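Local coordinates for conserved hypothetical protein (Sulfolobus solfataricus, PDB 2FNA) that binds ADP and magnesium and, as an archaeal AAA+ ATPase, probably hydrolyses ATP, its cellular role not being established, at residues L34-R39 / F201-L206; L293-T298 / R310-E315. One frame throughout, in Å; residues are numbered along the deposited sequence.

Contact 1 (L34-R39 / F201-L206). With ADP (adenosine-5'-diphosphate), chain D; EDO (1,2-ethanediol), chain F.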
ATOM      1  N   LEU A  34      11.005  -2.143  -3.275  1.00 31.09           N
ATOM      2  CA  LEU A  34       9.705  -2.533  -2.732  1.00 33.20           C
ATOM      3  C   LEU A  34       9.523  -1.908  -1.352  1.00 31.85           C
ATOM      4  O   LEU A  34      10.414  -1.937  -0.501  1.00 30.12           O
ATOM      5  CB  LEU A  34       9.536  -4.051  -2.630  1.00 33.63           C
ATOM      6  CG  LEU A  34       9.551  -4.858  -3.922  1.00 36.54           C
ATOM      7  CD1 LEU A  34       9.100  -6.252  -3.572  1.00 36.60           C
ATOM      8  CD2 LEU A  34       8.660  -4.263  -5.040  1.00 34.22           C
ATOM      9  N   VAL A  35       8.359  -1.305  -1.157  1.00 33.16           N
ATOM     10  CA  VAL A  35       7.976  -0.789   0.149  1.00 31.94           C
ATOM     11  C   VAL A  35       6.807  -1.640   0.616  1.00 31.88           C
ATOM     12  O   VAL A  35       5.727  -1.619   0.023  1.00 30.80           O
ATOM     13  CB  VAL A  35       7.624   0.728   0.115  1.00 31.17           C
ATOM     14  CG1 VAL A  35       7.251   1.218   1.522  1.00 30.01           C
ATOM     15  CG2 VAL A  35       8.857   1.566  -0.401  1.00 33.52           C
ATOM     16  N   LEU A  36       7.039  -2.381   1.688  1.00 31.64           N
ATOM     17  CA  LEU A  36       6.046  -3.285   2.242  1.00 33.31           C
ATOM     18  C   LEU A  36       5.524  -2.830   3.610  1.00 33.68           C
ATOM     19  O   LEU A  36       6.109  -1.984   4.280  1.00 30.93           O
ATOM     20  CB  LEU A  36       6.643  -4.704   2.359  1.00 33.64           C
ATOM     21  CG  LEU A  36       7.354  -5.248   1.110  1.00 38.75           C
ATOM     22  CD1 LEU A  36       8.038  -6.570   1.390  1.00 36.66           C
ATOM     23  CD2 LEU A  36       6.382  -5.415  -0.033  1.00 30.97           C
ATOM     24  N   GLY A  37       4.408  -3.433   4.019  1.00 35.11           N
ATOM     25  CA  GLY A  37       3.769  -3.097   5.277  1.00 33.01           C
ATOM     26  C   GLY A  37       2.265  -3.152   5.139  1.00 30.77           C
ATOM     27  O   GLY A  37       1.735  -2.904   4.069  1.00 32.77           O
ATOM     28  N   LEU A  38       1.578  -3.516   6.222  1.00 30.63           N
ATOM     29  CA  LEU A  38       0.122  -3.485   6.235  1.00 27.51           C
ATOM     30  C   LEU A  38      -0.369  -2.089   5.970  1.00 29.95           C
ATOM     31  O   LEU A  38       0.365  -1.093   6.145  1.00 32.39           O
ATOM     32  CB  LEU A  38      -0.407  -3.937   7.596  1.00 31.10           C
ATOM     33  CG  LEU A  38      -0.092  -5.384   7.979  1.00 31.73           C
ATOM     34  CD1 LEU A  38      -0.268  -5.618   9.532  1.00 34.67           C
ATOM     35  CD2 LEU A  38      -0.925  -6.360   7.219  1.00 37.68           C
ATOM     36  N   ARG A  39      -1.621  -1.985   5.567  1.00 28.05           N
ATOM     37  CA  ARG A  39      -2.243  -0.706   5.507  1.00 30.63           C
ATOM     38  C   ARG A  39      -1.973   0.106   6.759  1.00 30.52           C
ATOM     39  O   ARG A  39      -1.947  -0.411   7.871  1.00 31.11           O
ATOM     40  CB  ARG A  39      -3.740  -0.818   5.309  1.00 30.48           C
ATOM     41  CG  ARG A  39      -4.142  -0.973   3.912  1.00 45.88           C
ATOM     42  CD  ARG A  39      -5.647  -0.924   3.786  1.00 53.28           C
ATOM     43  NE  ARG A  39      -6.073  -1.976   2.897  1.00 57.94           N
ATOM     44  CZ  ARG A  39      -5.913  -1.963   1.585  1.00 65.31           C
ATOM     45  NH1 ARG A  39      -5.350  -0.921   0.973  1.00 65.39           N
ATOM     46  NH2 ARG A  39      -6.326  -3.009   0.879  1.00 70.81           N
ATOM     47  N   PHE A 201      15.195  -7.129  -5.488  1.00 34.44           N
ATOM     48  CA  PHE A 201      14.559  -5.872  -5.148  1.00 33.38           C
ATOM     49  C   PHE A 201      15.096  -5.384  -3.820  1.00 35.43           C
ATOM     50  O   PHE A 201      15.219  -6.173  -2.883  1.00 38.31           O
ATOM     51  CB  PHE A 201      13.048  -6.063  -5.026  1.00 36.09           C
ATOM     52  CG  PHE A 201      12.410  -6.728  -6.226  1.00 33.45           C
ATOM     53  CD1 PHE A 201      12.906  -6.529  -7.505  1.00 37.05           C
ATOM     54  CD2 PHE A 201      11.287  -7.533  -6.068  1.00 41.83           C
ATOM     55  CE1 PHE A 201      12.320  -7.140  -8.602  1.00 38.09           C
ATOM     56  CE2 PHE A 201      10.677  -8.130  -7.172  1.00 36.64           C
ATOM     57  CZ  PHE A 201      11.206  -7.931  -8.435  1.00 36.64           C
ATOM     58  N   SER A 202      15.427  -4.097  -3.738  1.00 34.00           N
ATOM     59  CA  SER A 202      15.732  -3.453  -2.466  1.00 33.27           C
ATOM     60  C   SER A 202      14.399  -3.297  -1.738  1.00 32.93           C
ATOM     61  O   SER A 202      13.461  -2.636  -2.250  1.00 35.02           O
ATOM     62  CB  SER A 202      16.372  -2.087  -2.668  1.00 34.18           C
ATOM     63  OG  SER A 202      16.691  -1.476  -1.425  1.00 32.89           O
ATOM     64  N   THR A 203      14.310  -3.910  -0.559  1.00 31.89           N
ATOM     65  CA  THR A 203      13.017  -4.055   0.145  1.00 33.61           C
ATOM     66  C   THR A 203      13.078  -3.384   1.520  1.00 34.01           C
ATOM     67  O   THR A 203      14.041  -3.589   2.290  1.00 35.01           O
ATOM     68  CB  THR A 203      12.649  -5.547   0.275  1.00 32.55           C
ATOM     69  OG1 THR A 203      12.687  -6.142  -1.028  1.00 32.51           O
ATOM     70  CG2 THR A 203      11.216  -5.728   0.869  1.00 33.30           C
ATOM     71  N   VAL A 204      12.092  -2.536   1.774  1.00 32.18           N
ATOM     72  CA  VAL A 204      11.865  -1.862   3.053  1.00 30.82           C
ATOM     73  C   VAL A 204      10.474  -2.277   3.560  1.00 31.04           C
ATOM     74  O   VAL A 204       9.502  -2.244   2.803  1.00 33.95           O
ATOM     75  CB  VAL A 204      11.872  -0.351   2.820  1.00 33.32           C
ATOM     76  CG1 VAL A 204      11.675   0.389   4.097  1.00 45.23           C
ATOM     77  CG2 VAL A 204      13.183   0.084   2.146  1.00 41.62           C
ATOM     78  N   GLU A 205      10.372  -2.740   4.799  1.00 32.73           N
ATOM     79  CA  GLU A 205       9.083  -3.128   5.371  1.00 31.02           C
ATOM     80  C   GLU A 205       8.756  -2.252   6.596  1.00 33.25           C
ATOM     81  O   GLU A 205       9.577  -2.102   7.480  1.00 34.21           O
ATOM     82  CB  GLU A 205       9.081  -4.586   5.792  1.00 32.81           C
ATOM     83  CG  GLU A 205       7.713  -5.029   6.320  1.00 28.08           C
ATOM     84  CD  GLU A 205       7.644  -6.490   6.764  1.00 32.49           C
ATOM     85  OE1 GLU A 205       8.694  -7.172   6.796  1.00 46.96           O
ATOM     86  OE2 GLU A 205       6.509  -6.941   7.076  1.00 43.96           O
ATOM     87  N   LEU A 206       7.534  -1.734   6.664  1.00 33.83           N
ATOM     88  CA  LEU A 206       7.071  -1.016   7.843  1.00 33.32           C
ATOM     89  C   LEU A 206       6.162  -1.882   8.703  1.00 33.79           C
ATOM     90  O   LEU A 206       5.082  -2.307   8.267  1.00 34.47           O
ATOM     91  CB  LEU A 206       6.355   0.241   7.435  1.00 33.45           C
ATOM     92  CG  LEU A 206       7.204   1.257   6.664  1.00 31.34           C
ATOM     93  CD1 LEU A 206       6.352   2.355   6.178  1.00 35.58           C
ATOM     94  CD2 LEU A 206       8.277   1.779   7.555  1.00 35.95           C
TER
HETATM   95  PB  ADP D 500       0.166   3.405   4.247  1.00 22.86           P
HETATM   96  O1B ADP D 500       1.163   2.395   4.717  1.00 24.48           O
HETATM   97  O2B ADP D 500      -1.265   2.890   4.375  1.00 24.69           O
HETATM   98  O3B ADP D 500       0.459   4.093   2.957  1.00 18.45           O
HETATM   99  PA  ADP D 500       0.228   6.159   5.313  1.00 27.77           P
HETATM  100  O1A ADP D 500       1.519   6.777   4.880  1.00 26.22           O
HETATM  101  O2A ADP D 500      -0.896   6.563   4.454  1.00 26.59           O
HETATM  102  O3A ADP D 500       0.237   4.539   5.463  1.00 25.84           O
HETATM  103  O5' ADP D 500       0.068   6.499   6.857  1.00 22.29           O
HETATM  104  C5' ADP D 500      -1.145   6.238   7.584  1.00 23.14           C
HETATM  105  C4' ADP D 500      -1.391   7.353   8.597  1.00 24.82           C
HETATM  106  O4' ADP D 500      -0.513   7.259   9.703  1.00 27.83           O
HETATM  107  C3' ADP D 500      -1.188   8.738   8.064  1.00 24.37           C
HETATM  108  O3' ADP D 500      -2.042   9.616   8.828  1.00 25.55           O
HETATM  109  C2' ADP D 500       0.247   9.065   8.414  1.00 28.70           C
HETATM  110  O2' ADP D 500       0.475  10.459   8.557  1.00 29.93           O
HETATM  111  C1' ADP D 500       0.363   8.371   9.742  1.00 26.56           C
HETATM  112  N9  ADP D 500       1.679   7.827  10.059  1.00 27.46           N
HETATM  113  C8  ADP D 500       2.101   6.573   9.787  1.00 29.01           C
HETATM  114  N7  ADP D 500       3.326   6.381  10.275  1.00 28.99           N
HETATM  115  C5  ADP D 500       3.715   7.541  10.855  1.00 33.19           C
HETATM  116  C6  ADP D 500       4.905   8.043  11.578  1.00 33.01           C
HETATM  117  N6  ADP D 500       5.979   7.248  11.757  1.00 27.44           N
HETATM  118  N1  ADP D 500       4.888   9.319  12.058  1.00 24.07           N
HETATM  119  C2  ADP D 500       3.822  10.128  11.903  1.00 35.09           C
HETATM  120  N3  ADP D 500       2.706   9.737  11.265  1.00 31.47           N
HETATM  121  C4  ADP D 500       2.608   8.483  10.744  1.00 30.36           C
HETATM  122  C1  EDO F 502      13.507 -11.282  -2.846  1.00 52.16           C
HETATM  123  O1  EDO F 502      12.546 -10.942  -1.810  1.00 49.92           O
HETATM  124  C2  EDO F 502      13.629 -10.256  -3.971  1.00 48.95           C
HETATM  125  O2  EDO F 502      14.942  -9.675  -3.931  1.00 53.82           O
HETATM  126  O   HOH W   1       3.385  -4.131   8.637  1.00 22.96           O
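F201 meets L34 just ahead of the ladder that joins strands 32-37 and 202-206. Its ring atom CD2 lies 3.6 Å from L34 CD1, the two side chains crossing at a slant, while its backbone N donates to a 1,2-ethanediol probably left from crystallisation. S202 starts the bonding: its O takes L34 N at 2.7 Å, in a somewhat bent bond (148° at the hydrogen). T203 pairs with L34. Its CG2, anti to the backbone N, reaches L36 CD1 at 3.3 Å, tighter than usual carbon contact, so the two methyls are pressed together. V204 bonds through both its N and its O: N donates to L34 O at 2.9 Å, and O accepts L36 N at 2.7 Å in a nearly straight bond (176°). That O also draws the CA-H of V35. E205 pairs with L36 and lays its CG 4.1 Å from L36 CB; the extended chain then carries the carboxylate to a salt bridge with K207. L206 N donates to L36 O at 2.8 Å, and L206 O reaches L38 N through one water. G37 lies beside L206, and at its backbone angles a side chain would be jammed against the preceding carbonyl, while a CB would clash with L206 O. Beyond this strand the chain enters what is probably the Walker A P-loop, and L38 and R39 line the ADP pocket. The parallel pair sets 202-206 at the sheet's outer edge, with 171-177 on the far side of 32-37; V35 and V204 face helices 19-27 and 43-54, whereas L34 and L36 pack on helix 180-186.

Contact 2 (L293-T298 / R310-E315). With EDO (1,2-ethanediol), chain J.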
ATOM      1  N   LEU A 293     -17.175 -13.673   5.453  1.00 39.70           N
ATOM      2  CA  LEU A 293     -17.640 -13.029   6.689  1.00 40.30           C
ATOM      3  C   LEU A 293     -17.566 -14.009   7.863  1.00 39.11           C
ATOM      4  O   LEU A 293     -17.155 -13.646   8.971  1.00 38.10           O
ATOM      5  CB  LEU A 293     -19.080 -12.498   6.550  1.00 41.58           C
ATOM      6  CG  LEU A 293     -19.214 -11.154   5.829  1.00 49.44           C
ATOM      7  CD1 LEU A 293     -20.609 -10.969   5.255  1.00 47.25           C
ATOM      8  CD2 LEU A 293     -18.834  -9.987   6.766  1.00 55.83           C
ATOM      9  N   ASN A 294     -17.969 -15.248   7.610  1.00 37.40           N
ATOM     10  CA  ASN A 294     -17.968 -16.277   8.634  1.00 37.63           C
ATOM     11  C   ASN A 294     -16.546 -16.587   9.106  1.00 36.26           C
ATOM     12  O   ASN A 294     -16.291 -16.686  10.306  1.00 36.30           O
ATOM     13  CB  ASN A 294     -18.624 -17.539   8.096  1.00 36.61           C
ATOM     14  CG  ASN A 294     -18.906 -18.547   9.175  1.00 42.30           C
ATOM     15  OD1 ASN A 294     -17.987 -19.166   9.722  1.00 39.15           O
ATOM     16  ND2 ASN A 294     -20.185 -18.728   9.487  1.00 35.00           N
ATOM     17  N   ILE A 295     -15.633 -16.756   8.158  1.00 36.02           N
ATOM     18  CA  ILE A 295     -14.222 -17.033   8.465  1.00 35.77           C
ATOM     19  C   ILE A 295     -13.611 -15.947   9.346  1.00 36.51           C
ATOM     20  O   ILE A 295     -12.868 -16.256  10.281  1.00 35.28           O
ATOM     21  CB  ILE A 295     -13.376 -17.166   7.181  1.00 34.67           C
ATOM     22  CG1 ILE A 295     -13.664 -18.515   6.483  1.00 37.73           C
ATOM     23  CG2 ILE A 295     -11.878 -16.999   7.498  1.00 37.85           C
ATOM     24  CD1 ILE A 295     -13.067 -18.656   5.097  1.00 34.76           C
HETATM   25  N   MSE A 296     -13.909 -14.679   9.043  1.00 36.89           N
HETATM   26  CA  MSE A 296     -13.272 -13.560   9.761  1.00 35.99           C
HETATM   27  C   MSE A 296     -13.799 -13.411  11.178  1.00 35.47           C
HETATM   28  O   MSE A 296     -13.042 -13.129  12.118  1.00 35.72           O
HETATM   29  CB  MSE A 296     -13.448 -12.253   8.995  1.00 35.11           C
HETATM   30  CG  MSE A 296     -12.648 -12.178   7.720  1.00 34.37           C
HETATM   31 SE   MSE A 296     -10.720 -12.447   7.972  0.75 30.92          SE
HETATM   32  CE  MSE A 296     -10.359 -11.016   9.140  1.00 36.64           C
ATOM     33  N   ARG A 297     -15.104 -13.575  11.325  1.00 36.15           N
ATOM     34  CA  ARG A 297     -15.717 -13.637  12.639  1.00 37.69           C
ATOM     35  C   ARG A 297     -15.137 -14.802  13.430  1.00 37.18           C
ATOM     36  O   ARG A 297     -14.810 -14.664  14.607  1.00 38.71           O
ATOM     37  CB  ARG A 297     -17.232 -13.757  12.506  1.00 38.80           C
ATOM     38  CG  ARG A 297     -17.877 -12.488  11.951  1.00 45.21           C
ATOM     39  CD  ARG A 297     -19.381 -12.644  11.712  1.00 42.86           C
ATOM     40  NE  ARG A 297     -19.866 -11.590  10.818  1.00 55.99           N
ATOM     41  CZ  ARG A 297     -21.101 -11.515  10.324  1.00 60.24           C
ATOM     42  NH1 ARG A 297     -22.011 -12.432  10.637  1.00 64.87           N
ATOM     43  NH2 ARG A 297     -21.428 -10.512   9.510  1.00 59.58           N
ATOM     44  N   THR A 298     -14.989 -15.944  12.774  1.00 37.34           N
ATOM     45  CA  THR A 298     -14.430 -17.134  13.423  1.00 37.48           C
ATOM     46  C   THR A 298     -13.000 -16.888  13.890  1.00 38.57           C
ATOM     47  O   THR A 298     -12.620 -17.284  14.999  1.00 38.47           O
ATOM     48  CB  THR A 298     -14.482 -18.376  12.492  1.00 38.12           C
ATOM     49  OG1 THR A 298     -15.841 -18.639  12.144  1.00 31.49           O
ATOM     50  CG2 THR A 298     -13.878 -19.612  13.166  1.00 35.81           C
ATOM     51  N   ARG A 310     -15.441 -25.976  11.064  1.00 39.29           N
ATOM     52  CA  ARG A 310     -16.600 -26.236  11.920  1.00 40.63           C
ATOM     53  C   ARG A 310     -17.636 -25.118  11.781  1.00 38.90           C
ATOM     54  O   ARG A 310     -18.831 -25.386  11.585  1.00 36.84           O
ATOM     55  CB  ARG A 310     -16.159 -26.385  13.384  1.00 38.90           C
ATOM     56  CG  ARG A 310     -17.288 -26.617  14.355  1.00 46.92           C
ATOM     57  CD  ARG A 310     -16.799 -26.744  15.805  1.00 47.52           C
ATOM     58  NE  ARG A 310     -15.840 -27.842  15.990  1.00 55.93           N
ATOM     59  CZ  ARG A 310     -14.511 -27.710  16.069  1.00 55.34           C
ATOM     60  NH1 ARG A 310     -13.919 -26.515  15.985  1.00 50.69           N
ATOM     61  NH2 ARG A 310     -13.761 -28.797  16.242  1.00 58.17           N
ATOM     62  N   ALA A 311     -17.163 -23.875  11.864  1.00 37.73           N
ATOM     63  CA  ALA A 311     -18.028 -22.691  11.773  1.00 39.02           C
ATOM     64  C   ALA A 311     -18.709 -22.540  10.410  1.00 39.48           C
ATOM     65  O   ALA A 311     -19.837 -22.061  10.332  1.00 39.78           O
ATOM     66  CB  ALA A 311     -17.236 -21.435  12.092  1.00 38.56           C
ATOM     67  N   LEU A 312     -18.025 -22.926   9.341  1.00 41.95           N
ATOM     68  CA  LEU A 312     -18.614 -22.827   8.004  1.00 43.66           C
ATOM     69  C   LEU A 312     -19.708 -23.868   7.849  1.00 45.47           C
ATOM     70  O   LEU A 312     -20.819 -23.563   7.407  1.00 47.39           O
ATOM     71  CB  LEU A 312     -17.552 -23.009   6.922  1.00 44.45           C
ATOM     72  CG  LEU A 312     -16.603 -21.821   6.732  1.00 45.69           C
ATOM     73  CD1 LEU A 312     -15.358 -22.234   5.953  1.00 42.52           C
ATOM     74  CD2 LEU A 312     -17.306 -20.646   6.044  1.00 48.68           C
ATOM     75  N   GLU A 313     -19.387 -25.098   8.234  1.00 45.07           N
ATOM     76  CA  GLU A 313     -20.327 -26.198   8.154  1.00 44.78           C
ATOM     77  C   GLU A 313     -21.494 -25.987   9.108  1.00 45.10           C
ATOM     78  O   GLU A 313     -22.623 -26.318   8.772  1.00 46.54           O
ATOM     79  CB  GLU A 313     -19.621 -27.513   8.443  1.00 43.77           C
ATOM     80  CG  GLU A 313     -18.587 -27.852   7.386  1.00 45.08           C
ATOM     81  CD  GLU A 313     -17.776 -29.089   7.703  1.00 46.43           C
ATOM     82  OE1 GLU A 313     -17.995 -29.713   8.767  1.00 45.35           O
ATOM     83  OE2 GLU A 313     -16.909 -29.431   6.868  1.00 52.56           O
ATOM     84  N   LEU A 314     -21.233 -25.416  10.279  1.00 44.66           N
ATOM     85  CA  LEU A 314     -22.311 -25.102  11.223  1.00 46.07           C
ATOM     86  C   LEU A 314     -23.321 -24.127  10.610  1.00 46.93           C
ATOM     87  O   LEU A 314     -24.532 -24.303  10.770  1.00 48.77           O
ATOM     88  CB  LEU A 314     -21.751 -24.523  12.534  1.00 44.65           C
ATOM     89  CG  LEU A 314     -22.708 -24.380  13.716  1.00 46.84           C
ATOM     90  CD1 LEU A 314     -23.058 -25.764  14.283  1.00 45.10           C
ATOM     91  CD2 LEU A 314     -22.123 -23.493  14.804  1.00 45.40           C
ATOM     92  N   GLU A 315     -22.825 -23.108   9.908  1.00 48.15           N
ATOM     93  CA  GLU A 315     -23.700 -22.083   9.332  1.00 48.81           C
ATOM     94  C   GLU A 315     -24.515 -22.599   8.144  1.00 49.61           C
ATOM     95  O   GLU A 315     -25.695 -22.259   8.010  1.00 48.95           O
ATOM     96  CB  GLU A 315     -22.903 -20.853   8.898  1.00 48.41           C
ATOM     97  CG  GLU A 315     -23.788 -19.729   8.387  1.00 48.61           C
ATOM     98  CD  GLU A 315     -23.006 -18.498   8.000  1.00 50.83           C
ATOM     99  OE1 GLU A 315     -22.087 -18.601   7.149  1.00 52.33           O
ATOM    100  OE2 GLU A 315     -23.325 -17.424   8.553  1.00 46.20           O
TER
HETATM  101  C1  EDO J 506     -19.271  -7.518   9.743  1.00 67.82           C
HETATM  102  O1  EDO J 506     -20.606  -6.996   9.745  1.00 66.21           O
HETATM  103  C2  EDO J 506     -18.676  -7.440  11.147  1.00 64.75           C
HETATM  104  O2  EDO J 506     -18.702  -8.727  11.772  1.00 66.91           O
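Helices 293-298 and 310-315 run at 131° to each other, their axes 9.5 Å apart at closest approach, with the CA atoms of N294 and L312, and of T298 and A311, nearest each other. N294 carries most of the contact on its side. With CG anti to the backbone N (chi1 -168°), its amide extends toward the second helix, where OD1 lies 3.4 Å from A311 CB. Its ND2 approaches the carboxylate of E315, 3.0 Å from OE1; the side chains meet tip to tip, their amide and carboxylate planes turned 65° apart. The extended chain of E315 spans the gap to this meeting point. Nearer the backbone, N294 CB rests 3.9 Å from L312 CD2. T298, one turn further on, brings its hydroxyl close to the same alanine methyl, with OG1 3.1 Å from A311 CB. That hydroxyl is turned back to its own helix, where OG1 donates to N294 O at 2.7 Å. T298 N donates to the same oxygen from the opposite face of its plane, so two bonds hold this carbonyl and the hydroxyl's rotation is set. The apolar side of the contact is formed by I295 and L312, which slant across each other with CG1 of I295 4.1 Å from CD1 of L312. Replacing N294 by an alanine would probably open a gap beside A311 and leave the E315 carboxylate without its amide neighbour on the first helix. The pair joins the successive helices 289-299 and 305-316, in a region whose sequence matches the winged helix-turn-helix domain of MCM proteins, and helix 322-334 closes over its apolar side: I295 packs on Y328, L329 and L332, and L312 on I325, while the loop residue I320 also touches L312.

From the N terminus, the chain first lays down strand 32-37, passes through the probable P-loop, and builds the other three strands of the parallel sheet before returning as 202-206. Contact 1 thus closes a long loop, with 161 residues between its segments, and adds the edge strand of the ATPase core. The chain then runs through helices 211-225 to 259-282 and enters the probable winged-helix region, where contact 2 closes a short loop of 11 residues between successive helices. The loops lie in series, neither nesting nor crossing. The contact centres are 32 Å apart and their nearest atoms about 11 Å, so each ties together its own part of the fold without touching the other.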